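Local coordinates for ectonucleotide pyrophosphatase/phosphodiesterase family member 5 (Mus musculus, PDB 5VEO), which probably hydrolyses phosphodiester bonds in nucleotide-type substrates as a zinc-dependent ectoenzyme of the nucleotide pyrophosphatase/phosphodiesterase family, at residues 70-75 / 292-297; 53-58 / 76-81; 255-260 / 298-303. The protein carries 1 engineered substitution. All coordinates share one frame; numbering follows the deposited sequence.

Contact 1: residues 70-75 / 292-297; sequences FAENHG and HYKHND. With NAG (2-acetamido-2-deoxy-beta-D-glucopyranose), chain H.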
loop_
_atom_site.group_PDB
_atom_site.type_symbol
_atom_site.label_atom_id
_atom_site.label_comp_id
_atom_site.label_asym_id
_atom_site.label_seq_id
_atom_site.Cartn_x
_atom_site.Cartn_y
_atom_site.Cartn_z
ATOM N N PHE A 70 10.712 0.124 -6.052
ATOM C CA PHE A 70 9.691 -0.575 -6.816
ATOM C C PHE A 70 9.608 -2.030 -6.376
ATOM O O PHE A 70 10.535 -2.575 -5.754
ATOM C CB PHE A 70 10.001 -0.500 -8.306
ATOM C CG PHE A 70 9.876 0.871 -8.867
ATOM C CD1 PHE A 70 8.645 1.495 -8.906
ATOM C CD2 PHE A 70 10.982 1.543 -9.351
ATOM C CE1 PHE A 70 8.513 2.767 -9.435
ATOM C CE2 PHE A 70 10.857 2.817 -9.887
ATOM C CZ PHE A 70 9.627 3.432 -9.915
ATOM N N ALA A 71 8.466 -2.660 -6.688
ATOM C CA ALA A 71 8.198 -4.006 -6.183
ATOM C C ALA A 71 9.181 -5.046 -6.716
ATOM O O ALA A 71 9.520 -5.994 -5.996
ATOM C CB ALA A 71 6.760 -4.425 -6.510
ATOM N N GLU A 72 9.654 -4.913 -7.959
ATOM C CA GLU A 72 10.600 -5.906 -8.444
ATOM C C GLU A 72 11.897 -5.884 -7.644
ATOM O O GLU A 72 12.603 -6.898 -7.613
ATOM C CB GLU A 72 10.888 -5.710 -9.941
ATOM C CG GLU A 72 11.721 -4.470 -10.279
ATOM C CD GLU A 72 11.849 -4.212 -11.775
ATOM O OE1 GLU A 72 12.465 -3.186 -12.142
ATOM O OE2 GLU A 72 11.346 -5.020 -12.582
ATOM N N ASN A 73 12.216 -4.759 -6.997
ATOM C CA ASN A 73 13.408 -4.621 -6.174
ATOM C C ASN A 73 13.171 -5.006 -4.720
ATOM O O ASN A 73 14.012 -5.693 -4.138
ATOM C CB ASN A 73 13.931 -3.192 -6.251
ATOM C CG ASN A 73 14.199 -2.761 -7.675
ATOM O OD1 ASN A 73 13.542 -1.876 -8.201
ATOM N ND2 ASN A 73 15.134 -3.426 -8.318
ATOM N N HIS A 74 12.066 -4.586 -4.089
ATOM C CA HIS A 74 11.941 -4.964 -2.683
ATOM C C HIS A 74 11.342 -6.351 -2.485
ATOM O O HIS A 74 11.438 -6.883 -1.378
ATOM C CB HIS A 74 11.187 -3.903 -1.875
ATOM C CG HIS A 74 9.766 -3.668 -2.276
ATOM N ND1 HIS A 74 8.829 -4.676 -2.394
ATOM C CD2 HIS A 74 9.101 -2.509 -2.495
ATOM C CE1 HIS A 74 7.656 -4.147 -2.689
ATOM N NE2 HIS A 74 7.796 -2.833 -2.764
ATOM N N GLY A 75 10.771 -6.964 -3.526
ATOM C CA GLY A 75 10.401 -8.365 -3.517
ATOM C C GLY A 75 9.023 -8.691 -2.979
ATOM O O GLY A 75 8.605 -9.854 -3.064
ATOM N N HIS A 292 7.828 -1.596 -13.530
ATOM C CA HIS A 292 8.977 -1.994 -12.707
ATOM C C HIS A 292 8.617 -3.215 -11.881
ATOM O O HIS A 292 8.731 -3.253 -10.647
ATOM C CB HIS A 292 9.438 -0.836 -11.842
ATOM C CG HIS A 292 9.711 0.393 -12.642
ATOM N ND1 HIS A 292 10.681 0.432 -13.618
ATOM C CD2 HIS A 292 9.093 1.596 -12.672
ATOM C CE1 HIS A 292 10.671 1.619 -14.196
ATOM N NE2 HIS A 292 9.720 2.347 -13.636
ATOM N N TYR A 293 8.119 -4.216 -12.585
ATOM C CA TYR A 293 7.517 -5.348 -11.926
ATOM C C TYR A 293 8.205 -6.662 -12.262
ATOM O O TYR A 293 8.286 -7.517 -11.385
ATOM C CB TYR A 293 6.010 -5.383 -12.263
ATOM C CG TYR A 293 5.203 -6.245 -11.347
ATOM C CD1 TYR A 293 4.618 -7.415 -11.799
ATOM C CD2 TYR A 293 5.046 -5.901 -10.015
ATOM C CE1 TYR A 293 3.879 -8.209 -10.952
ATOM C CE2 TYR A 293 4.306 -6.686 -9.153
ATOM C CZ TYR A 293 3.750 -7.862 -9.624
ATOM O OH TYR A 293 3.003 -8.668 -8.805
ATOM N N LYS A 294 8.876 -6.762 -13.395
ATOM C CA LYS A 294 9.221 -8.044 -14.007
ATOM C C LYS A 294 10.540 -8.654 -13.543
ATOM O O LYS A 294 10.707 -9.869 -13.682
ATOM C CB LYS A 294 9.231 -7.874 -15.533
ATOM C CG LYS A 294 10.495 -7.320 -16.115
ATOM C CD LYS A 294 10.465 -7.425 -17.644
ATOM C CE LYS A 294 9.970 -6.157 -18.201
ATOM N NZ LYS A 294 9.874 -6.170 -19.686
ATOM N N HIS A 295 11.476 -7.875 -13.001
ATOM C CA HIS A 295 12.818 -8.390 -12.716
ATOM C C HIS A 295 12.885 -9.003 -11.319
ATOM O O HIS A 295 13.617 -8.552 -10.442
ATOM C CB HIS A 295 13.854 -7.284 -12.879
ATOM C CG HIS A 295 13.937 -6.740 -14.269
ATOM N ND1 HIS A 295 14.318 -7.509 -15.348
ATOM C CD2 HIS A 295 13.674 -5.506 -14.762
ATOM C CE1 HIS A 295 14.304 -6.768 -16.442
ATOM N NE2 HIS A 295 13.918 -5.548 -16.114
ATOM N N ASN A 296 12.101 -10.060 -11.128
ATOM C CA ASN A 296 12.041 -10.735 -9.842
ATOM C C ASN A 296 11.470 -12.125 -10.062
ATOM O O ASN A 296 10.499 -12.285 -10.800
ATOM C CB ASN A 296 11.176 -9.959 -8.844
ATOM C CG ASN A 296 11.386 -10.418 -7.420
ATOM O OD1 ASN A 296 10.926 -11.497 -7.025
ATOM N ND2 ASN A 296 12.083 -9.605 -6.634
ATOM N N ASP A 297 12.078 -13.131 -9.418
ATOM C CA ASP A 297 11.627 -14.503 -9.623
ATOM C C ASP A 297 10.250 -14.773 -9.009
ATOM O O ASP A 297 9.668 -15.837 -9.268
ATOM C CB ASP A 297 12.663 -15.485 -9.065
ATOM C CG ASP A 297 14.008 -15.403 -9.788
ATOM O OD1 ASP A 297 14.038 -15.031 -10.986
ATOM O OD2 ASP A 297 15.039 -15.730 -9.153
HETATM C C1 NAG H . 15.548 1.075 -8.346
HETATM C C2 NAG H . 16.125 0.917 -9.736
HETATM C C3 NAG H . 16.990 -0.332 -9.794
HETATM C C4 NAG H . 18.015 -0.344 -8.668
HETATM C C5 NAG H . 17.363 -0.053 -7.319
HETATM C C6 NAG H . 18.368 0.152 -6.211
HETATM C C7 NAG H . 14.925 1.774 -11.696
HETATM C C8 NAG H . 13.834 1.514 -12.687
HETATM N N2 NAG H . 15.084 0.849 -10.748
HETATM O O3 NAG H . 17.646 -0.363 -11.052
HETATM O O4 NAG H . 18.630 -1.625 -8.614
HETATM O O5 NAG H . 16.603 1.157 -7.404
HETATM O O6 NAG H . 19.400 1.042 -6.616
HETATM O O7 NAG H . 15.637 2.772 -11.757
HETATM O O HOH W 1 12.369 -1.717 -14.290
#
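The short helix 71-74, with Phe70 at its N-cap position, docks on the loop between strands 279-283 and 302-306 in this phosphodiesterase-family domain, and Glu72 does most of the joining. Its CG takes the crowded position between the backbone N and the carbonyl carbon (chi1 71°), and the chain runs on extended. The backbone N of His295 donates to Glu72 OE2 at 2.9 Å, coming from above the carboxylate plane. His295 centres an inverse gamma turn; the two side chains lie side by side, the planes of carboxylate and ring 47° apart, with Glu72 OE1 at the ring's edge. The helix backbone is used too: Glu72 N donates to His292 O at 3.3 Å, in the carbonyl plane, and Asn296 ND2 reaches Glu72 O at 2.9 Å from above that carbonyl's plane. Asn296 ND2 also donates to Glu105 OE2.

His292 lies over one face of the Phe70 ring, the two planes 31° apart and CD2 of the histidine 3.4 Å from Phe70 CZ. The acetamide methyl C8 of a protein-attached NAG comes within 3.5 Å of His292 ND1. One water ties the polar groups together, donating to Glu72 OE1 at 2.6 Å and bonded to His292 ND1.

Contact 2: residues 53-58 / 76-81; sequences VFITKA and IVANDM. Engineered in segment 53-58: Ala58 (natural residue Thr). With AMP (adenosine monophosphate), chain Q.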
loop_
_atom_site.group_PDB
_atom_site.type_symbol
_atom_site.label_atom_id
_atom_site.label_comp_id
_atom_site.label_asym_id
_atom_site.label_seq_id
_atom_site.Cartn_x
_atom_site.Cartn_y
_atom_site.Cartn_z
ATOM N N VAL A 53 2.641 2.251 -6.689
ATOM C CA VAL A 53 3.354 1.234 -7.453
ATOM C C VAL A 53 2.437 0.079 -7.836
ATOM O O VAL A 53 1.459 -0.270 -7.150
ATOM C CB VAL A 53 4.615 0.683 -6.745
ATOM C CG1 VAL A 53 5.605 1.795 -6.470
ATOM C CG2 VAL A 53 4.298 -0.093 -5.511
ATOM N N PHE A 54 2.812 -0.550 -8.944
ATOM C CA PHE A 54 2.160 -1.752 -9.441
ATOM C C PHE A 54 2.733 -2.977 -8.751
ATOM O O PHE A 54 3.961 -3.054 -8.582
ATOM C CB PHE A 54 2.386 -1.837 -10.945
ATOM C CG PHE A 54 1.594 -2.892 -11.649
ATOM C CD1 PHE A 54 0.260 -2.689 -11.982
ATOM C CD2 PHE A 54 2.199 -4.072 -12.044
ATOM C CE1 PHE A 54 -0.454 -3.657 -12.675
ATOM C CE2 PHE A 54 1.488 -5.032 -12.747
ATOM C CZ PHE A 54 0.165 -4.827 -13.051
ATOM N N ILE A 55 1.915 -3.957 -8.360
ATOM C CA ILE A 55 0.455 -3.909 -8.387
ATOM C C ILE A 55 -0.071 -3.074 -7.227
ATOM O O ILE A 55 0.536 -2.990 -6.167
ATOM C CB ILE A 55 -0.150 -5.336 -8.358
ATOM C CG1 ILE A 55 0.095 -6.037 -7.019
ATOM C CG2 ILE A 55 0.391 -6.158 -9.511
ATOM C CD1 ILE A 55 -0.556 -7.402 -6.919
ATOM N N THR A 56 -1.246 -2.475 -7.426
ATOM C CA THR A 56 -1.750 -1.465 -6.503
ATOM C C THR A 56 -2.564 -2.118 -5.380
ATOM O O THR A 56 -3.774 -1.869 -5.194
ATOM C CB THR A 56 -2.542 -0.396 -7.266
ATOM O OG1 THR A 56 -3.577 -0.993 -8.066
ATOM C CG2 THR A 56 -1.632 0.444 -8.159
ATOM N N LYS A 57 -1.853 -2.960 -4.611
ATOM C CA LYS A 57 -2.356 -3.663 -3.432
ATOM C C LYS A 57 -1.555 -3.262 -2.193
ATOM O O LYS A 57 -0.507 -2.607 -2.275
ATOM C CB LYS A 57 -2.302 -5.192 -3.635
ATOM C CG LYS A 57 -3.069 -5.704 -4.855
ATOM C CD LYS A 57 -4.382 -6.209 -4.492
ATOM C CE LYS A 57 -5.130 -6.962 -5.557
ATOM N NZ LYS A 57 -6.582 -6.899 -5.131
ATOM N N ALA A 58 -2.026 -3.690 -1.019
ATOM C CA ALA A 58 -1.458 -3.235 0.253
ATOM C C ALA A 58 0.010 -3.605 0.430
ATOM O O ALA A 58 0.821 -2.762 0.833
ATOM C CB ALA A 58 -2.272 -3.799 1.415
ATOM N N ILE A 76 8.296 -7.713 -2.446
ATOM C CA ILE A 76 6.905 -7.933 -2.017
ATOM C C ILE A 76 6.049 -7.531 -3.213
ATOM O O ILE A 76 5.567 -6.400 -3.335
ATOM C CB ILE A 76 6.558 -7.155 -0.741
ATOM C CG1 ILE A 76 7.459 -7.565 0.435
ATOM C CG2 ILE A 76 5.095 -7.361 -0.376
ATOM C CD1 ILE A 76 7.237 -8.974 0.948
ATOM N N VAL A 77 5.912 -8.467 -4.159
ATOM C CA VAL A 77 5.303 -8.133 -5.448
ATOM C C VAL A 77 3.784 -8.255 -5.439
ATOM O O VAL A 77 3.134 -7.739 -6.355
ATOM C CB VAL A 77 5.885 -8.981 -6.599
ATOM C CG1 VAL A 77 7.407 -8.875 -6.631
ATOM C CG2 VAL A 77 5.477 -10.433 -6.517
ATOM N N ALA A 78 3.200 -8.876 -4.423
ATOM C CA ALA A 78 1.760 -9.063 -4.341
ATOM C C ALA A 78 1.410 -9.447 -2.909
ATOM O O ALA A 78 2.287 -9.757 -2.100
ATOM C CB ALA A 78 1.290 -10.141 -5.326
ATOM N N ASN A 79 0.101 -9.453 -2.612
ATOM C CA ASN A 79 -0.385 -9.969 -1.339
ATOM C C ASN A 79 -0.352 -11.484 -1.298
ATOM O O ASN A 79 -0.396 -12.057 -0.212
ATOM C CB ASN A 79 -1.823 -9.545 -1.072
ATOM C CG ASN A 79 -1.990 -8.047 -0.920
ATOM O OD1 ASN A 79 -1.040 -7.285 -0.674
ATOM N ND2 ASN A 79 -3.228 -7.625 -1.024
ATOM N N ASP A 80 -0.338 -12.122 -2.464
ATOM C CA ASP A 80 -0.256 -13.572 -2.605
ATOM C C ASP A 80 0.840 -13.861 -3.610
ATOM O O ASP A 80 0.771 -13.393 -4.750
ATOM C CB ASP A 80 -1.584 -14.168 -3.068
ATOM C CG ASP A 80 -2.643 -14.078 -2.003
ATOM O OD1 ASP A 80 -3.387 -13.086 -2.000
ATOM O OD2 ASP A 80 -2.715 -14.982 -1.153
ATOM N N MET A 81 1.853 -14.606 -3.177
ATOM C CA MET A 81 3.044 -14.847 -3.975
ATOM C C MET A 81 3.469 -16.299 -3.862
ATOM O O MET A 81 3.146 -16.999 -2.898
ATOM C CB MET A 81 4.234 -14.013 -3.513
ATOM C CG MET A 81 4.068 -12.534 -3.616
ATOM S SD MET A 81 5.559 -11.700 -3.045
ATOM C CE MET A 81 5.296 -11.641 -1.279
HETATM P P AMP Q . -5.484 -4.767 0.400
HETATM O O1P AMP Q . -4.477 -5.181 -0.630
HETATM O O2P AMP Q . -6.907 -5.170 -0.002
HETATM O O3P AMP Q . -5.418 -3.280 0.740
HETATM O "O5'" AMP Q . -5.161 -5.538 1.766
HETATM C "C5'" AMP Q . -5.596 -4.964 3.007
HETATM C "C4'" AMP Q . -6.015 -5.983 4.030
HETATM O "O4'" AMP Q . -4.846 -6.587 4.568
HETATM C "C3'" AMP Q . -6.742 -5.371 5.229
HETATM O "O3'" AMP Q . -8.118 -5.681 5.184
HETATM C "C2'" AMP Q . -6.095 -6.020 6.457
HETATM O "O2'" AMP Q . -6.992 -6.601 7.364
HETATM C "C1'" AMP Q . -5.162 -7.052 5.856
HETATM N N9 AMP Q . -3.933 -7.210 6.601
HETATM C C8 AMP Q . -2.966 -6.297 6.796
HETATM N N7 AMP Q . -1.965 -6.842 7.531
HETATM C C5 AMP Q . -2.330 -8.126 7.783
HETATM C C6 AMP Q . -1.748 -9.283 8.494
HETATM N N6 AMP Q . -0.551 -9.166 9.095
HETATM N N1 AMP Q . -2.439 -10.436 8.521
HETATM C C2 AMP Q . -3.636 -10.584 7.925
HETATM N N3 AMP Q . -4.234 -9.588 7.251
HETATM C C4 AMP Q . -3.625 -8.361 7.175
#
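Apart from Ala58, which opens helix 58-67, the touching residues are loop: residues 55-58 and 77-79 run at 45° to each other, with the nearest CA atoms, those of Ile55 and Ala78, 6.7 Å apart. The peptide bond before Ile55 is cis, Thr56 centres an inverse gamma turn, and Lys57 takes the helix N-cap position. No hydrogen bond passes directly between the segments.

Ile55 carries the apolar part. Its CG1, in the crowded position between the backbone N and the carbonyl carbon, thereby lies 3.5 Å from Val77 O, and its CD1 touches Ala78 CB at 3.7 Å. The Lys57 chain crosses Asn79 at about a right angle, CB lying 3.7 Å from Asn79 ND2, then bends at chi2, and NZ bonds to His325 O. The AMP phosphate joins the two segments: its O1P accepts from Ala58 N at 2.9 Å and from Asn79 ND2 at 2.8 Å, both bonds fairly straight. Asn79 OD1 accepts from Tyr59 N, which fixes the rotation of the amide. An alanine at Asn79 would probably weaken the hold on the phosphate, losing the ND2 bond to O1P and the OD1 bond to the helix.

Ala58 is engineered in place of threonine; its CB lies 3.3 Å from AMP O3P, with a zinc ion nearby. This is the phosphate end of the AMP pocket, consistent with the threonine nucleophile of this family.

Contact 3: residues 255-260 / 298-303; sequences VAAILP and RVQPIV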
loop_
_atom_site.group_PDB
_atom_site.type_symbol
_atom_site.label_atom_id
_atom_site.label_comp_id
_atom_site.label_asym_id
_atom_site.label_seq_id
_atom_site.Cartn_x
_atom_site.Cartn_y
_atom_site.Cartn_z
ATOM N N VAL A 255 -4.930 -8.788 -11.198
ATOM C CA VAL A 255 -3.676 -9.183 -11.836
ATOM C C VAL A 255 -3.501 -10.669 -11.567
ATOM O O VAL A 255 -3.068 -11.085 -10.487
ATOM C CB VAL A 255 -2.493 -8.352 -11.348
ATOM C CG1 VAL A 255 -1.195 -8.791 -12.051
ATOM C CG2 VAL A 255 -2.792 -6.868 -11.603
ATOM N N ALA A 256 -3.889 -11.480 -12.537
ATOM C CA ALA A 256 -3.815 -12.928 -12.403
ATOM C C ALA A 256 -2.376 -13.372 -12.637
ATOM O O ALA A 256 -1.824 -13.183 -13.728
ATOM C CB ALA A 256 -4.768 -13.598 -13.390
ATOM N N ALA A 257 -1.782 -13.947 -11.614
ATOM C CA ALA A 257 -0.411 -14.433 -11.668
ATOM C C ALA A 257 -0.516 -15.928 -11.897
ATOM O O ALA A 257 -0.992 -16.655 -11.021
ATOM C CB ALA A 257 0.327 -14.102 -10.378
ATOM N N ILE A 258 -0.118 -16.370 -13.090
ATOM C CA ILE A 258 -0.425 -17.704 -13.597
ATOM C C ILE A 258 0.871 -18.487 -13.758
ATOM O O ILE A 258 1.803 -18.032 -14.429
ATOM C CB ILE A 258 -1.196 -17.618 -14.924
ATOM C CG1 ILE A 258 -2.599 -17.055 -14.657
ATOM C CG2 ILE A 258 -1.281 -19.000 -15.615
ATOM C CD1 ILE A 258 -3.374 -16.705 -15.890
ATOM N N LEU A 259 0.920 -19.655 -13.135
ATOM C CA LEU A 259 2.044 -20.579 -13.261
ATOM C C LEU A 259 1.557 -21.799 -14.024
ATOM O O LEU A 259 0.925 -22.690 -13.430
ATOM C CB LEU A 259 2.562 -20.982 -11.882
ATOM C CG LEU A 259 3.696 -22.019 -11.857
ATOM C CD1 LEU A 259 4.877 -21.528 -12.639
ATOM C CD2 LEU A 259 4.072 -22.291 -10.421
ATOM N N PRO A 260 1.783 -21.875 -15.337
ATOM C CA PRO A 260 1.377 -23.070 -16.078
ATOM C C PRO A 260 2.113 -24.283 -15.542
ATOM O O PRO A 260 3.263 -24.182 -15.110
ATOM C CB PRO A 260 1.791 -22.757 -17.521
ATOM C CG PRO A 260 1.882 -21.278 -17.583
ATOM C CD PRO A 260 2.388 -20.870 -16.221
ATOM N N ARG A 298 9.704 -13.843 -8.225
ATOM C CA ARG A 298 8.332 -13.967 -7.735
ATOM C C ARG A 298 7.295 -13.437 -8.714
ATOM O O ARG A 298 6.091 -13.529 -8.440
ATOM C CB ARG A 298 8.190 -13.245 -6.396
ATOM C CG ARG A 298 9.031 -13.886 -5.329
ATOM C CD ARG A 298 9.268 -12.966 -4.173
ATOM N NE ARG A 298 10.203 -13.599 -3.253
ATOM C CZ ARG A 298 10.730 -13.014 -2.188
ATOM N NH1 ARG A 298 10.418 -11.761 -1.883
ATOM N NH2 ARG A 298 11.589 -13.694 -1.443
ATOM N N VAL A 299 7.721 -12.900 -9.849
ATOM C CA VAL A 299 6.797 -12.588 -10.931
ATOM C C VAL A 299 6.612 -13.853 -11.759
ATOM O O VAL A 299 7.585 -14.443 -12.258
ATOM C CB VAL A 299 7.306 -11.417 -11.776
ATOM C CG1 VAL A 299 6.349 -11.107 -12.917
ATOM C CG2 VAL A 299 7.518 -10.200 -10.889
ATOM N N GLN A 300 5.363 -14.299 -11.867
ATOM C CA GLN A 300 5.078 -15.586 -12.478
ATOM C C GLN A 300 5.263 -15.540 -13.994
ATOM O O GLN A 300 5.336 -14.461 -14.587
ATOM C CB GLN A 300 3.660 -16.026 -12.124
ATOM C CG GLN A 300 3.461 -16.294 -10.630
ATOM C CD GLN A 300 4.441 -17.319 -10.107
ATOM O OE1 GLN A 300 4.701 -18.334 -10.760
ATOM N NE2 GLN A 300 5.015 -17.049 -8.935
ATOM N N PRO A 301 5.344 -16.709 -14.645
ATOM C CA PRO A 301 5.659 -16.720 -16.086
ATOM C C PRO A 301 4.632 -16.025 -16.953
ATOM O O PRO A 301 4.978 -15.545 -18.042
ATOM C CB PRO A 301 5.733 -18.216 -16.420
ATOM C CG PRO A 301 6.088 -18.875 -15.149
ATOM C CD PRO A 301 5.397 -18.064 -14.065
ATOM N N ILE A 302 3.370 -16.008 -16.530
ATOM C CA ILE A 302 2.303 -15.315 -17.239
ATOM C C ILE A 302 1.612 -14.421 -16.226
ATOM O O ILE A 302 1.279 -14.867 -15.123
ATOM C CB ILE A 302 1.296 -16.290 -17.875
ATOM C CG1 ILE A 302 1.972 -17.091 -18.990
ATOM C CG2 ILE A 302 0.086 -15.545 -18.434
ATOM C CD1 ILE A 302 1.106 -18.176 -19.612
ATOM N N VAL A 303 1.392 -13.176 -16.609
ATOM C CA VAL A 303 0.689 -12.207 -15.780
ATOM C C VAL A 303 -0.386 -11.597 -16.660
ATOM O O VAL A 303 -0.073 -11.021 -17.708
ATOM C CB VAL A 303 1.632 -11.130 -15.221
ATOM C CG1 VAL A 303 0.852 -10.043 -14.475
ATOM C CG2 VAL A 303 2.643 -11.747 -14.289
#
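No aromatic ring enters this contact; its flat groups are the Gln300 amide and the peptides of a sheet, with Ala257 and Val303 pointing to one face and Ile258 and Ile302 to the other. The Gln300 chain bends at chi2 (-56°) and brings OE1 to 3.6 Å from Leu259 CB, crossing that side chain obliquely, while its CG packs on Ala257 CB. Two puckered pyrrolidine rings add apolar contacts: Pro301 CD lies 3.8 Å from Leu259 CD1, and Pro260 CG lies 3.8 Å from Ile302 CD1.

The backbones pair in antiparallel fashion. Ile258 and Ile302 form the hydrogen-bonded pair: Ile258 N reaches Ile302 O at 2.9 Å, nearly along the C=O axis, whereas the return bond from Ile302 N to Ile258 O is weak. Ala257 and Val303 are the non-hydrogen-bonded pair, next to which Val303 CA comes 3.4 Å from Ala256 O in a CA-H...O contact. At the Val255 end, Val255 CG1 and Val303 CG1 press together at 3.4 Å, tighter than usual van der Waals contact. Both methyls stand anti to their own backbone N.

These strands are the central two of a four-stranded antiparallel sheet, with 247-249 next to 255-260 and 279-283 next to 302-306. Helix 265-272 packs on Ile258 and Ile302, while Phe82 of strand 80-83 touches Leu259 and Gln300.

Overall arrangement
Contact 2 lies deepest, its centre about 8 Å from the centre of the chain; contact 1 is partly buried at about 15 Å, and contact 3, about 20 Å out, is nevertheless buried within its small sheet. Their chemistry follows: a bound phosphate joins a loop and helix start to a second loop in contact 2, a carboxylate, backbone bonds and a water join helix to loop in contact 1, and strand pairing with apolar packing makes contact 3. Segments 70-75 and 76-81 are consecutive, as are 292-297 and 298-303. Tyr293 OH bonds to Val77 O between contacts 1 and 2, Arg298 NH1 to Gly75 O between contacts 1 and 3, and Phe54 and Ile55 pack on Val255 between contacts 2 and 3.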